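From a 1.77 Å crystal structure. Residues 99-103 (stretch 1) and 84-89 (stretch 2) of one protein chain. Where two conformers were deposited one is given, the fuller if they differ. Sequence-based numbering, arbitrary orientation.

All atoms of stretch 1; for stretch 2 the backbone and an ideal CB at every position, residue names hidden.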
# COMPACT_ATOMS: atom_id res chain seq x y z
N GLU A 99 -12.52 -6.88 7.72
CA GLU A 99 -13.11 -8.07 7.08
C GLU A 99 -12.36 -8.43 5.80
O GLU A 99 -12.24 -9.61 5.47
CB GLU A 99 -14.57 -7.82 6.72
CG GLU A 99 -15.58 -7.95 7.84
CD GLU A 99 -16.98 -7.84 7.25
OE1 GLU A 99 -17.48 -6.70 7.15
OE2 GLU A 99 -17.50 -8.87 6.76
N TYR A 100 -11.93 -7.41 5.04
CA TYR A 100 -11.23 -7.61 3.77
C TYR A 100 -9.73 -7.82 4.06
O TYR A 100 -9.08 -6.94 4.61
CB TYR A 100 -11.50 -6.44 2.82
CG TYR A 100 -10.94 -6.71 1.44
CD1 TYR A 100 -11.59 -7.57 0.56
CD2 TYR A 100 -9.74 -6.13 1.04
CE1 TYR A 100 -11.07 -7.84 -0.70
CE2 TYR A 100 -9.23 -6.37 -0.23
CZ TYR A 100 -9.88 -7.23 -1.10
OH TYR A 100 -9.37 -7.45 -2.35
N PRO A 101 -9.18 -9.01 3.74
CA PRO A 101 -7.81 -9.34 4.17
C PRO A 101 -6.63 -8.81 3.34
O PRO A 101 -5.53 -8.71 3.89
CB PRO A 101 -7.80 -10.87 4.16
CG PRO A 101 -8.75 -11.23 3.09
CD PRO A 101 -9.83 -10.18 3.09
N LEU A 102 -6.84 -8.47 2.05
CA LEU A 102 -5.75 -7.96 1.21
C LEU A 102 -5.61 -6.48 1.41
O LEU A 102 -6.18 -5.66 0.67
CB LEU A 102 -5.96 -8.27 -0.27
CG LEU A 102 -6.19 -9.72 -0.65
CD1 LEU A 102 -6.67 -9.80 -2.07
CD2 LEU A 102 -4.94 -10.55 -0.46
N GLN A 103 -4.90 -6.12 2.47
CA GLN A 103 -4.68 -4.72 2.82
C GLN A 103 -3.43 -4.62 3.65
O GLN A 103 -2.97 -5.60 4.26
CB GLN A 103 -5.88 -4.15 3.61
CG GLN A 103 -6.13 -4.88 4.95
CD GLN A 103 -7.08 -4.13 5.84
OE1 GLN A 103 -6.72 -3.11 6.45
NE2 GLN A 103 -8.31 -4.60 5.89
N UNK A 84 -14.50 -11.06 -5.00
CA UNK A 84 -14.67 -11.07 -3.56
C UNK A 84 -13.63 -12.07 -3.02
O UNK A 84 -13.32 -13.05 -3.71
CB UNK A 84 -16.10 -11.44 -3.16
N UNK A 85 -13.05 -11.80 -1.84
CA UNK A 85 -12.06 -12.71 -1.26
C UNK A 85 -12.63 -13.22 0.06
O UNK A 85 -12.96 -12.41 0.94
CB UNK A 85 -10.71 -12.02 -1.05
N UNK A 86 -12.79 -14.55 0.16
CA UNK A 86 -13.41 -15.21 1.33
C UNK A 86 -14.84 -14.67 1.52
O UNK A 86 -15.27 -14.41 2.65
CB UNK A 86 -12.58 -14.98 2.59
N UNK A 87 -15.54 -14.47 0.41
CA UNK A 87 -16.90 -13.94 0.37
C UNK A 87 -17.06 -12.48 0.76
O UNK A 87 -18.20 -12.01 0.87
CB UNK A 87 -17.78 -14.78 1.29
N UNK A 88 -15.92 -11.73 0.95
CA UNK A 88 -15.89 -10.30 1.34
C UNK A 88 -15.59 -9.40 0.13
O UNK A 88 -14.55 -9.55 -0.52
CB UNK A 88 -14.84 -10.07 2.43
N UNK A 89 -16.47 -8.42 -0.12
CA UNK A 89 -16.33 -7.44 -1.18
C UNK A 89 -15.42 -6.34 -0.72
O UNK A 89 -15.66 -5.75 0.34
CB UNK A 89 -17.69 -6.88 -1.60

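Position 84 carries extended backbone angles, phi -81° and psi 145°, and its CA-to-CB bond points away from stretch 1, with nothing of that stretch within 5.5 Å of the ideal CB. Stretch 1 therefore sets almost no condition here, and many polar or charged side chains would do. The residue is Glu-84, whose side chain, m at chi1 and t at chi2, makes no contact with stretch 1.

Position 85 is different. It is still extended, but its CA-to-CB bond points toward stretch 1, and the ideal CB lies 4.2 Å from Tyr-100 CE1, 4.6 Å from Pro-101 CD and 4.7 Å from Leu-102 CD1. Three largely apolar groups thus surround the start of the side chain, at distances that leave room for more carbon but offer little to a charge. Leucine, isoleucine, valine or methionine would all be reasonable, and a beta-branched residue would also suit the extended backbone. The deposited residue is Ile-85, and its two branches serve different neighbours: CG2 lies 3.9 Å from Pro-101 CG, while CD1 lies 3.7 Å from Leu-102 CD1 and 3.8 Å from Tyr-100 CE1. The same CD1 comes to 3.3 Å from Tyr-100 OH, a close approach of a methyl to an oxygen that is hydrogen-bonded elsewhere in the structure. The chi2 of 96° lies between the usual wells.

Position 86 begins the tight part of a type I' turn running from 85 to 88. Its phi of 59° and psi of 39° are left-handed, a region favouring glycine, asparagine and aspartate. The CB points toward stretch 1 but is 5.4 Å from the nearest atom, Pro-101 CG, so a short polar side chain fits without having to pack. Asp-86 fills the place; its OD2 comes to 4.1 Å from Pro-101 CG, merely a loose contact, while OD1 is hydrogen-bonded elsewhere in the structure.

Position 87 also has positive phi, 69°, with psi 8°, and its ideal CB has nothing of stretch 1 nearby. The backbone alone argues for glycine, and Gly-87 is found. The turn is closed by two backbone hydrogen bonds, from Ile-85 N to the O of position 88 and from the N of position 88 to Ile-85 O, each 3.0 Å.

At position 88 the chain is extended again and CB points toward stretch 1, 4.0 Å from Glu-99 O, 4.5 Å from Tyr-100 CD1 and 5.1 Å from Pro-101 CD. A compact apolar side chain, valine or isoleucine, would cover this surface. Val-88, t at chi1, places CG1 4.0 Å from Tyr-100 CB and 3.9 Å from Glu-99 CB, and CG2 3.6 Å from Glu-99 O. Its own carbonyl O meets the edge of the tyrosine ring, 3.7 Å from Tyr-100 CD1.

Position 89 directs its CB away, into space free of stretch 1, so a long polar side chain is easily accepted. Lys-89 is fully extended, t throughout; its backbone C still approaches Tyr-100 CD1 at 4.2 Å.

Stretch 2 84-89: EIDGVK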
# COMPACT_ATOMS: atom_id res chain seq x y z
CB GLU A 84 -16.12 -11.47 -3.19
CG GLU A 84 -17.13 -10.43 -3.65
CD GLU A 84 -18.57 -10.68 -3.24
OE1 GLU A 84 -18.87 -11.79 -2.75
OE2 GLU A 84 -19.40 -9.75 -3.41
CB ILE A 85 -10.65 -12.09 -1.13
CG1 ILE A 85 -10.00 -11.92 -2.51
CG2 ILE A 85 -9.74 -12.95 -0.25
CD1 ILE A 85 -10.16 -10.62 -3.08
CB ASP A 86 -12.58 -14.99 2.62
CG ASP A 86 -11.18 -15.57 2.66
OD1 ASP A 86 -10.97 -16.68 2.12
OD2 ASP A 86 -10.32 -14.96 3.34
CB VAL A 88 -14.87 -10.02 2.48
CG1 VAL A 88 -14.86 -8.54 2.89
CG2 VAL A 88 -15.12 -10.91 3.70
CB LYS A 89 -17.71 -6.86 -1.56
CG LYS A 89 -17.66 -5.73 -2.57
CD LYS A 89 -19.05 -5.12 -2.78
CE LYS A 89 -19.01 -3.97 -3.75
NZ LYS A 89 -20.36 -3.66 -4.29
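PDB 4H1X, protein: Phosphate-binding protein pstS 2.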